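Local coordinates for protein type II restriction enzyme NlaIV (Neisseria lactamica, PDB 6QM2) that cuts double-stranded DNA as a type II restriction endonuclease, probably recognising 5'-GGNNCC-3' and leaving blunt ends, at residues S99-A105 with K171-W177; E90-R96 with D124-Y130; W158-L162 with E200-P206. All blocks are in the same frame, centred on the assembly; numbering follows the deposited sequence.

How the interactions relate
The three contacts illustrate how chemistry follows position in a fold. Interaction 2, with no exposed residue, pairs two parallel strands of the central mixed sheet. Interaction 1 is partly buried and lies alongside, its centre about 11 Å away; both reach the same potassium ion and water, and K92 donates to D103 O across them. Interaction 3 is peripheral, its centre about 19 Å from that of the chain, and sets a loop against a helix end; R173 and N161 connect it to interaction 1 through their backbones. Backbone bonding dominates interaction 2; interaction 1 combines short backbone pairing, salt bridges and proline-aromatic packing; interaction 3 pairs one side-chain-to-backbone hydrogen bond with packing around W158 and T201.

Interaction 1 (S99-A105 with K171-W177); sequences SPGFDIA and KIRPGVW. With K (potassium ion), chain C.
One edge of the potassium site is built where the loop 99-105 runs beside the end of strand 168-172 and the loop that follows, their end-to-end directions 135° apart. D103, I104 and A105 face R173, I172 and K171, with CA atoms 5.3 to 5.4 Å apart. Two backbone hydrogen bonds hold this end: I104 N to I172 O at 3.1 Å and I172 N to A105 O at 2.8 Å. I104 O turns to the ion, 3.3 Å from K, which E90 OE2 and a water also bind. R173 starts away from the loop, but three successive m torsions fold it back, so that NH1 donates to G101 O at 3.1 Å and to D103 OD1 at 3.0 Å, the latter a salt bridge. A long one, 3.9 Å, joins D103 OD2 to K171 NZ. Farther along, P174 CG lies over the face of the F102 ring (p rotamer), 4.1 Å from its centroid in a CH-pi contact. P100 CG meets W177 CZ3 at 3.7 Å, and I104 CG1 meets I172 CG2 at 3.8 Å. D103 thus answers R173 closely and K171 at long range, a charge network added to backbone bonds and apolar packing.

Interaction 2 (E90-R96 with D124-Y130); sequences EVKAFNR and DYLIFGY. With K (potassium ion), chain C.
A carboxylate on a buried strand, E90, stands beside a potassium ion: its OE2 lies 3.3 Å from K, reached with chi1 t and chi2 p, and a water coordinates the same ion. K92, two residues on, brings NZ to 3.8 Å from E90 OE2, a long salt bridge, although its hydrogen bond goes to D103 O. The spacing E-V-K, with D76 close to E90 and preceded by a proline, fits the PD-(D/E)XK signature of this nuclease clan, so these residues probably mark the catalytic centre. E90 and K92 are carried by strand 90-95, which runs parallel to strand 124-130, crossing at -19°, axes 4.6 Å apart at closest. The register steps residue by residue from E90 with Y125 to N95 with Y130. Seven backbone hydrogen bonds zip the pair: E90 N to D124 O (2.8 Å), L126 N to E90 O (2.8 Å), K92 N to L126 O (3.0 Å), F128 N to K92 O (2.8 Å), F94 N to F128 O (3.1 Å), Y130 N to F94 O (3.0 Å) and R96 N to Y130 O (2.7 Å). On the face bearing E90, its CB sits 4.1 Å from the Y125 ring centroid as a CH-pi contact, and F94 CE1 touches I127 CG2 at 3.7 Å. On the other, V91 CG1 approaches F128 CE1 at 3.8 Å, and L54 of helix 44-60 packs on V91.

Interaction 3 (W158-L162 with E200-P206); sequences WAINL and ETVYQNP
W158-L162, a loop running into strand 162-165, docks on the C-terminal part of helix 191-204. The nearest backbones are at A159 and T201, with CA atoms 5.5 Å apart, and N205 is the first residue to leave helical phi/psi. Among polar interactions, one hydrogen bond crosses: A159 N donates to Q204 OE1 at 2.9 Å, the glutamine reaching over with chi1 m and chi2 t. Within the helix, Q204 N bonds to E200 O and N205 N to T201 O, both at 2.9 Å, while T201 OG1 is taken by A197 O. Close van der Waals contacts then gather on T201, whose CB points to the loop. Its OG1 lies 3.5 Å from A159 CB and 3.3 Å from I160 CG2, and its CG2 is 3.7 Å from L162 CD1. W158 (chi1 m, chi2 87°) makes edge contacts: its ring meets N205 N, 3.6 Å from CZ3, and P206 CD, 4.5 Å from CH2. F107 of helix 107-116 packs on T201 and N205, and V169 of strand 168-172 on W158, L162 and N205, so the helix end also leans on helix 107-116 and the loop on strand 168-172. No salt bridge joins the two segments; the one crossing hydrogen bond satisfies a loop amide with a neutral side-chain carbonyl, and the other contacts are largely van der Waals.

Interaction 1 (S99-A105 with K171-W177)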
loop_
_atom_site.group_PDB
_atom_site.type_symbol
_atom_site.label_atom_id
_atom_site.label_comp_id
_atom_site.label_asym_id
_atom_site.label_seq_id
_atom_site.Cartn_x
_atom_site.Cartn_y
_atom_site.Cartn_z
ATOM N N SER A 99 5.245 -13.172 -13.229
ATOM C CA SER A 99 6.594 -13.578 -12.802
ATOM C C SER A 99 6.935 -13.050 -11.401
ATOM O O SER A 99 6.304 -12.095 -10.943
ATOM C CB SER A 99 7.646 -13.091 -13.807
ATOM O OG SER A 99 7.536 -13.797 -15.028
ATOM N N PRO A 100 7.933 -13.665 -10.720
ATOM C CA PRO A 100 8.251 -13.269 -9.336
ATOM C C PRO A 100 8.675 -11.800 -9.169
ATOM O O PRO A 100 9.672 -11.369 -9.752
ATOM C CB PRO A 100 9.393 -14.220 -8.949
ATOM C CG PRO A 100 9.252 -15.382 -9.863
ATOM C CD PRO A 100 8.776 -14.798 -11.153
ATOM N N GLY A 101 7.903 -11.059 -8.373
ATOM C CA GLY A 101 8.106 -9.625 -8.169
ATOM C C GLY A 101 8.995 -9.243 -6.997
ATOM O O GLY A 101 9.315 -8.063 -6.827
ATOM N N PHE A 102 9.382 -10.225 -6.182
ATOM C CA PHE A 102 10.239 -9.972 -5.015
ATOM C C PHE A 102 11.695 -9.758 -5.419
ATOM O O PHE A 102 12.114 -10.147 -6.508
ATOM C CB PHE A 102 10.123 -11.089 -3.955
ATOM C CG PHE A 102 10.585 -12.454 -4.419
ATOM C CD1 PHE A 102 11.935 -12.807 -4.385
ATOM C CD2 PHE A 102 9.661 -13.405 -4.851
ATOM C CE1 PHE A 102 12.350 -14.063 -4.800
ATOM C CE2 PHE A 102 10.074 -14.664 -5.266
ATOM C CZ PHE A 102 11.419 -14.994 -5.239
ATOM N N ASP A 103 12.444 -9.130 -4.520
ATOM C CA ASP A 103 13.877 -8.910 -4.684
ATOM C C ASP A 103 14.643 -9.841 -3.746
ATOM O O ASP A 103 14.136 -10.224 -2.693
ATOM C CB ASP A 103 14.223 -7.453 -4.364
ATOM C CG ASP A 103 13.481 -6.465 -5.253
ATOM O OD1 ASP A 103 13.553 -6.602 -6.495
ATOM O OD2 ASP A 103 12.833 -5.548 -4.702
ATOM N N ILE A 104 15.864 -10.198 -4.128
ATOM C CA ILE A 104 16.735 -10.989 -3.265
ATOM C C ILE A 104 17.356 -10.040 -2.238
ATOM O O ILE A 104 17.101 -10.169 -1.038
ATOM C CB ILE A 104 17.827 -11.748 -4.065
ATOM C CG1 ILE A 104 17.210 -12.588 -5.197
ATOM C CG2 ILE A 104 18.661 -12.627 -3.140
ATOM C CD1 ILE A 104 16.038 -13.452 -4.786
ATOM N N ALA A 105 18.134 -9.072 -2.718
ATOM C CA ALA A 105 18.807 -8.090 -1.859
ATOM C C ALA A 105 19.542 -7.056 -2.705
ATOM O O ALA A 105 19.873 -7.324 -3.859
ATOM C CB ALA A 105 19.795 -8.784 -0.932
ATOM N N LYS A 171 19.203 -3.978 -7.116
ATOM C CA LYS A 171 18.897 -5.232 -6.429
ATOM C C LYS A 171 19.142 -6.461 -7.286
ATOM O O LYS A 171 18.969 -6.432 -8.497
ATOM C CB LYS A 171 17.449 -5.221 -5.946
ATOM C CG LYS A 171 17.175 -4.065 -5.000
ATOM C CD LYS A 171 16.006 -4.333 -4.071
ATOM C CE LYS A 171 16.042 -3.384 -2.891
ATOM N NZ LYS A 171 14.949 -3.692 -1.931
ATOM N N ILE A 172 19.554 -7.542 -6.636
ATOM C CA ILE A 172 19.634 -8.843 -7.279
ATOM C C ILE A 172 18.191 -9.281 -7.489
ATOM O O ILE A 172 17.357 -9.142 -6.593
ATOM C CB ILE A 172 20.420 -9.868 -6.425
ATOM C CG1 ILE A 172 21.891 -9.441 -6.307
ATOM C CG2 ILE A 172 20.320 -11.273 -7.022
ATOM C CD1 ILE A 172 22.636 -10.101 -5.167
ATOM N N ARG A 173 17.905 -9.781 -8.686
ATOM C CA ARG A 173 16.549 -10.112 -9.097
ATOM C C ARG A 173 16.448 -11.611 -9.366
ATOM O O ARG A 173 17.370 -12.209 -9.940
ATOM C CB ARG A 173 16.170 -9.320 -10.353
ATOM C CG ARG A 173 15.835 -7.847 -10.112
ATOM C CD ARG A 173 14.492 -7.632 -9.423
ATOM N NE ARG A 173 13.388 -8.295 -10.124
ATOM C CZ ARG A 173 12.108 -8.257 -9.751
ATOM N NH1 ARG A 173 11.717 -7.556 -8.687
ATOM N NH2 ARG A 173 11.201 -8.918 -10.469
ATOM N N PRO A 174 15.325 -12.225 -8.957
ATOM C CA PRO A 174 15.148 -13.656 -9.168
ATOM C C PRO A 174 14.797 -13.991 -10.607
ATOM O O PRO A 174 14.248 -13.156 -11.318
ATOM C CB PRO A 174 13.977 -14.000 -8.245
ATOM C CG PRO A 174 13.169 -12.753 -8.205
ATOM C CD PRO A 174 14.157 -11.623 -8.287
ATOM N N GLY A 175 15.121 -15.213 -11.019
ATOM C CA GLY A 175 14.682 -15.760 -12.297
ATOM C C GLY A 175 13.374 -16.518 -12.148
ATOM O O GLY A 175 12.759 -16.517 -11.080
ATOM N N VAL A 176 12.950 -17.153 -13.238
ATOM C CA VAL A 176 11.753 -17.995 -13.258
ATOM C C VAL A 176 12.206 -19.456 -13.227
ATOM O O VAL A 176 12.341 -20.119 -14.260
ATOM C CB VAL A 176 10.860 -17.694 -14.480
ATOM C CG1 VAL A 176 9.586 -18.523 -14.420
ATOM C CG2 VAL A 176 10.523 -16.208 -14.533
ATOM N N TRP A 177 12.458 -19.923 -12.011
ATOM C CA TRP A 177 12.969 -21.271 -11.736
ATOM C C TRP A 177 11.941 -22.377 -12.021
ATOM O O TRP A 177 12.311 -23.482 -12.422
ATOM C CB TRP A 177 13.457 -21.358 -10.272
ATOM C CG TRP A 177 12.350 -21.280 -9.249
ATOM C CD1 TRP A 177 11.639 -22.327 -8.740
ATOM C CD2 TRP A 177 11.814 -20.095 -8.633
ATOM N NE1 TRP A 177 10.701 -21.873 -7.849
ATOM C CE2 TRP A 177 10.784 -20.508 -7.762
ATOM C CE3 TRP A 177 12.109 -18.727 -8.730
ATOM C CZ2 TRP A 177 10.042 -19.602 -6.989
ATOM C CZ3 TRP A 177 11.368 -17.824 -7.963
ATOM C CH2 TRP A 177 10.348 -18.270 -7.103
HETATM K K K C . 15.402 -9.166 1.552
HETATM O O HOH W 1 15.558 -6.892 -0.584
#

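Interaction 2 (E90-R96 with D124-Y130)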
loop_
_atom_site.group_PDB
_atom_site.type_symbol
_atom_site.label_atom_id
_atom_site.label_comp_id
_atom_site.label_asym_id
_atom_site.label_seq_id
_atom_site.Cartn_x
_atom_site.Cartn_y
_atom_site.Cartn_z
ATOM N N GLU A 90 14.088 -17.304 5.015
ATOM C CA GLU A 90 13.546 -16.114 4.345
ATOM C C GLU A 90 12.194 -16.501 3.739
ATOM O O GLU A 90 12.097 -17.511 3.039
ATOM C CB GLU A 90 14.507 -15.635 3.245
ATOM C CG GLU A 90 14.082 -14.368 2.495
ATOM C CD GLU A 90 14.355 -13.065 3.233
ATOM O OE1 GLU A 90 14.851 -13.094 4.376
ATOM O OE2 GLU A 90 14.072 -11.990 2.653
ATOM N N VAL A 91 11.161 -15.702 4.015
ATOM C CA VAL A 91 9.840 -15.895 3.413
ATOM C C VAL A 91 9.655 -14.913 2.263
ATOM O O VAL A 91 9.905 -13.715 2.420
ATOM C CB VAL A 91 8.700 -15.686 4.427
ATOM C CG1 VAL A 91 7.339 -15.922 3.769
ATOM C CG2 VAL A 91 8.886 -16.606 5.622
ATOM N N LYS A 92 9.208 -15.440 1.121
ATOM C CA LYS A 92 8.920 -14.652 -0.077
ATOM C C LYS A 92 7.539 -14.999 -0.617
ATOM O O LYS A 92 7.083 -16.140 -0.507
ATOM C CB LYS A 92 9.973 -14.917 -1.159
ATOM C CG LYS A 92 11.370 -14.420 -0.821
ATOM C CD LYS A 92 11.363 -12.925 -0.571
ATOM C CE LYS A 92 12.745 -12.313 -0.632
ATOM N NZ LYS A 92 12.601 -10.836 -0.617
ATOM N N ALA A 93 6.878 -14.001 -1.196
ATOM C CA ALA A 93 5.554 -14.180 -1.780
ATOM C C ALA A 93 5.429 -13.380 -3.068
ATOM O O ALA A 93 5.920 -12.249 -3.160
ATOM C CB ALA A 93 4.481 -13.766 -0.791
ATOM N N PHE A 94 4.785 -13.987 -4.063
ATOM C CA PHE A 94 4.477 -13.316 -5.321
ATOM C C PHE A 94 3.170 -13.844 -5.899
ATOM O O PHE A 94 2.807 -15.004 -5.679
ATOM C CB PHE A 94 5.626 -13.482 -6.326
ATOM C CG PHE A 94 5.778 -14.881 -6.869
ATOM C CD1 PHE A 94 6.349 -15.883 -6.097
ATOM C CD2 PHE A 94 5.363 -15.194 -8.160
ATOM C CE1 PHE A 94 6.498 -17.171 -6.596
ATOM C CE2 PHE A 94 5.509 -16.479 -8.665
ATOM C CZ PHE A 94 6.077 -17.470 -7.881
ATOM N N ASN A 95 2.462 -12.979 -6.624
ATOM C CA ASN A 95 1.243 -13.370 -7.317
ATOM C C ASN A 95 1.622 -14.348 -8.428
ATOM O O ASN A 95 2.400 -14.002 -9.316
ATOM C CB ASN A 95 0.531 -12.145 -7.898
ATOM C CG ASN A 95 -0.781 -12.500 -8.570
ATOM O OD1 ASN A 95 -0.836 -12.662 -9.786
ATOM N ND2 ASN A 95 -1.838 -12.649 -7.778
ATOM N N ARG A 96 1.071 -15.560 -8.362
ATOM C CA ARG A 96 1.455 -16.660 -9.256
ATOM C C ARG A 96 1.127 -16.407 -10.737
ATOM O O ARG A 96 1.771 -16.991 -11.607
ATOM C CB ARG A 96 0.813 -17.972 -8.769
ATOM C CG ARG A 96 1.159 -19.244 -9.543
ATOM C CD ARG A 96 2.609 -19.670 -9.387
ATOM N NE ARG A 96 2.999 -20.660 -10.393
ATOM C CZ ARG A 96 3.298 -20.391 -11.667
ATOM N NH1 ARG A 96 3.255 -19.148 -12.147
ATOM N NH2 ARG A 96 3.642 -21.384 -12.483
ATOM N N ASP A 124 17.467 -20.668 3.595
ATOM C CA ASP A 124 16.369 -21.320 2.881
ATOM C C ASP A 124 15.271 -20.300 2.584
ATOM O O ASP A 124 14.880 -19.524 3.464
ATOM C CB ASP A 124 15.809 -22.497 3.689
ATOM C CG ASP A 124 16.755 -23.688 3.725
ATOM O OD1 ASP A 124 17.185 -24.150 2.648
ATOM O OD2 ASP A 124 17.065 -24.174 4.831
ATOM N N TYR A 125 14.794 -20.307 1.338
ATOM C CA TYR A 125 13.737 -19.405 0.886
ATOM C C TYR A 125 12.428 -20.176 0.775
ATOM O O TYR A 125 12.275 -21.000 -0.128
ATOM C CB TYR A 125 14.098 -18.778 -0.464
ATOM C CG TYR A 125 15.203 -17.754 -0.372
ATOM C CD1 TYR A 125 16.532 -18.146 -0.223
ATOM C CD2 TYR A 125 14.925 -16.392 -0.429
ATOM C CE1 TYR A 125 17.550 -17.209 -0.135
ATOM C CE2 TYR A 125 15.939 -15.448 -0.347
ATOM C CZ TYR A 125 17.248 -15.859 -0.197
ATOM O OH TYR A 125 18.246 -14.919 -0.112
ATOM N N LEU A 126 11.510 -19.925 1.709
ATOM C CA LEU A 126 10.157 -20.477 1.647
ATOM C C LEU A 126 9.325 -19.518 0.807
ATOM O O LEU A 126 9.005 -18.416 1.258
ATOM C CB LEU A 126 9.562 -20.633 3.051
ATOM C CG LEU A 126 8.164 -21.261 3.160
ATOM C CD1 LEU A 126 8.178 -22.713 2.707
ATOM C CD2 LEU A 126 7.644 -21.147 4.587
ATOM N N ILE A 127 8.980 -19.939 -0.409
ATOM C CA ILE A 127 8.341 -19.060 -1.393
ATOM C C ILE A 127 6.878 -19.448 -1.631
ATOM O O ILE A 127 6.601 -20.544 -2.107
ATOM C CB ILE A 127 9.101 -19.073 -2.739
ATOM C CG1 ILE A 127 10.605 -18.844 -2.515
ATOM C CG2 ILE A 127 8.544 -18.001 -3.669
ATOM C CD1 ILE A 127 11.455 -19.021 -3.756
ATOM N N PHE A 128 5.960 -18.531 -1.321
ATOM C CA PHE A 128 4.522 -18.721 -1.565
ATOM C C PHE A 128 4.107 -18.113 -2.908
ATOM O O PHE A 128 4.146 -16.891 -3.074
ATOM C CB PHE A 128 3.693 -18.050 -0.464
ATOM C CG PHE A 128 3.859 -18.665 0.895
ATOM C CD1 PHE A 128 4.959 -18.352 1.686
ATOM C CD2 PHE A 128 2.895 -19.529 1.402
ATOM C CE1 PHE A 128 5.106 -18.909 2.947
ATOM C CE2 PHE A 128 3.036 -20.088 2.661
ATOM C CZ PHE A 128 4.142 -19.777 3.436
ATOM N N GLY A 129 3.711 -18.960 -3.857
ATOM C CA GLY A 129 3.070 -18.505 -5.095
ATOM C C GLY A 129 1.571 -18.385 -4.878
ATOM O O GLY A 129 0.848 -19.370 -5.019
ATOM N N TYR A 130 1.106 -17.183 -4.533
ATOM C CA TYR A 130 -0.300 -16.962 -4.157
ATOM C C TYR A 130 -1.172 -16.482 -5.318
ATOM O O TYR A 130 -0.668 -16.113 -6.380
ATOM C CB TYR A 130 -0.405 -15.990 -2.971
ATOM C CG TYR A 130 -0.085 -14.537 -3.269
ATOM C CD1 TYR A 130 -1.061 -13.673 -3.764
ATOM C CD2 TYR A 130 1.183 -14.016 -3.022
ATOM C CE1 TYR A 130 -0.777 -12.341 -4.028
ATOM C CE2 TYR A 130 1.477 -12.684 -3.279
ATOM C CZ TYR A 130 0.493 -11.851 -3.783
ATOM O OH TYR A 130 0.775 -10.530 -4.038
HETATM K K K C . 15.402 -9.166 1.552
HETATM O O HOH W 1 15.558 -6.892 -0.584
#

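Interaction 3 (W158-L162 with E200-P206)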
loop_
_atom_site.group_PDB
_atom_site.type_symbol
_atom_site.label_atom_id
_atom_site.label_comp_id
_atom_site.label_asym_id
_atom_site.label_seq_id
_atom_site.Cartn_x
_atom_site.Cartn_y
_atom_site.Cartn_z
ATOM N N TRP A 158 25.335 -8.524 -17.686
ATOM C CA TRP A 158 25.864 -8.689 -16.329
ATOM C C TRP A 158 25.947 -10.168 -15.999
ATOM O O TRP A 158 25.193 -10.970 -16.553
ATOM C CB TRP A 158 24.968 -7.984 -15.308
ATOM C CG TRP A 158 24.827 -6.528 -15.565
ATOM C CD1 TRP A 158 23.913 -5.925 -16.376
ATOM C CD2 TRP A 158 25.642 -5.483 -15.029
ATOM N NE1 TRP A 158 24.101 -4.565 -16.374
ATOM C CE2 TRP A 158 25.154 -4.264 -15.552
ATOM C CE3 TRP A 158 26.728 -5.454 -14.148
ATOM C CZ2 TRP A 158 25.717 -3.030 -15.226
ATOM C CZ3 TRP A 158 27.290 -4.226 -13.823
ATOM C CH2 TRP A 158 26.783 -3.029 -14.364
ATOM N N ALA A 159 26.846 -10.524 -15.085
ATOM C CA ALA A 159 27.045 -11.927 -14.713
ATOM C C ALA A 159 25.860 -12.494 -13.934
ATOM O O ALA A 159 25.526 -13.665 -14.103
ATOM C CB ALA A 159 28.337 -12.102 -13.930
ATOM N N ILE A 160 25.235 -11.669 -13.091
ATOM C CA ILE A 160 24.023 -12.063 -12.347
ATOM C C ILE A 160 22.844 -11.170 -12.740
ATOM O O ILE A 160 23.040 -10.017 -13.134
ATOM C CB ILE A 160 24.240 -12.041 -10.803
ATOM C CG1 ILE A 160 23.092 -12.769 -10.088
ATOM C CG2 ILE A 160 24.394 -10.617 -10.265
ATOM C CD1 ILE A 160 23.396 -13.150 -8.660
ATOM N N ASN A 161 21.629 -11.718 -12.646
ATOM C CA ASN A 161 20.411 -10.976 -12.966
ATOM C C ASN A 161 20.185 -9.843 -11.976
ATOM O O ASN A 161 19.991 -10.081 -10.786
ATOM C CB ASN A 161 19.182 -11.894 -12.987
ATOM C CG ASN A 161 17.931 -11.186 -13.493
ATOM O OD1 ASN A 161 18.006 -10.301 -14.351
ATOM N ND2 ASN A 161 16.774 -11.574 -12.965
ATOM N N LEU A 162 20.201 -8.618 -12.500
ATOM C CA LEU A 162 20.145 -7.400 -11.706
ATOM C C LEU A 162 19.023 -6.482 -12.155
ATOM O O LEU A 162 18.455 -6.634 -13.241
ATOM C CB LEU A 162 21.455 -6.636 -11.850
ATOM C CG LEU A 162 22.688 -7.289 -11.240
ATOM C CD1 LEU A 162 23.939 -6.653 -11.826
ATOM C CD2 LEU A 162 22.665 -7.181 -9.725
ATOM N N GLU A 200 32.245 -11.761 -10.224
ATOM C CA GLU A 200 32.468 -11.017 -11.461
ATOM C C GLU A 200 31.617 -9.754 -11.497
ATOM O O GLU A 200 32.111 -8.685 -11.869
ATOM C CB GLU A 200 32.203 -11.895 -12.693
ATOM C CG GLU A 200 32.669 -11.296 -14.017
ATOM C CD GLU A 200 34.132 -10.885 -14.015
ATOM O OE1 GLU A 200 34.958 -11.579 -13.380
ATOM O OE2 GLU A 200 34.453 -9.859 -14.645
ATOM N N THR A 201 30.355 -9.877 -11.086
ATOM C CA THR A 201 29.457 -8.723 -10.966
ATOM C C THR A 201 30.055 -7.604 -10.110
ATOM O O THR A 201 29.845 -6.428 -10.405
ATOM C CB THR A 201 28.085 -9.125 -10.388
ATOM O OG1 THR A 201 27.553 -10.224 -11.133
ATOM C CG2 THR A 201 27.095 -7.971 -10.460
ATOM N N VAL A 202 30.797 -7.969 -9.063
ATOM C CA VAL A 202 31.488 -6.986 -8.224
ATOM C C VAL A 202 32.416 -6.118 -9.081
ATOM O O VAL A 202 32.424 -4.898 -8.938
ATOM C CB VAL A 202 32.271 -7.652 -7.052
ATOM C CG1 VAL A 202 33.198 -6.662 -6.361
ATOM C CG2 VAL A 202 31.315 -8.230 -6.016
ATOM N N TYR A 203 33.179 -6.753 -9.969
ATOM C CA TYR A 203 34.093 -6.036 -10.869
ATOM C C TYR A 203 33.363 -5.272 -11.975
ATOM O O TYR A 203 33.744 -4.142 -12.301
ATOM C CB TYR A 203 35.101 -7.002 -11.495
ATOM C CG TYR A 203 36.047 -6.336 -12.467
ATOM C CD1 TYR A 203 36.921 -5.339 -12.042
ATOM C CD2 TYR A 203 36.060 -6.688 -13.813
ATOM C CE1 TYR A 203 37.789 -4.722 -12.928
ATOM C CE2 TYR A 203 36.925 -6.076 -14.706
ATOM C CZ TYR A 203 37.786 -5.094 -14.259
ATOM O OH TYR A 203 38.643 -4.485 -15.143
ATOM N N GLN A 204 32.340 -5.907 -12.555
ATOM C CA GLN A 204 31.514 -5.296 -13.612
ATOM C C GLN A 204 30.861 -3.997 -13.151
ATOM O O GLN A 204 30.830 -3.020 -13.887
ATOM C CB GLN A 204 30.420 -6.265 -14.081
ATOM C CG GLN A 204 30.929 -7.461 -14.881
ATOM C CD GLN A 204 29.840 -8.478 -15.195
ATOM O OE1 GLN A 204 28.738 -8.425 -14.640
ATOM N NE2 GLN A 204 30.147 -9.420 -16.085
ATOM N N ASN A 205 30.346 -4.011 -11.926
ATOM C CA ASN A 205 29.656 -2.873 -11.322
ATOM C C ASN A 205 30.673 -1.809 -10.900
ATOM O O ASN A 205 31.481 -2.072 -10.018
ATOM C CB ASN A 205 28.860 -3.374 -10.110
ATOM C CG ASN A 205 28.061 -2.287 -9.416
ATOM O OD1 ASN A 205 28.064 -1.121 -9.818
ATOM N ND2 ASN A 205 27.355 -2.678 -8.361
ATOM N N PRO A 206 30.630 -0.606 -11.513
ATOM C CA PRO A 206 31.567 0.460 -11.110
ATOM C C PRO A 206 31.509 0.836 -9.625
ATOM O O PRO A 206 32.529 1.222 -9.058
ATOM C CB PRO A 206 31.145 1.658 -11.974
ATOM C CG PRO A 206 30.461 1.060 -13.150
ATOM C CD PRO A 206 29.765 -0.164 -12.626
#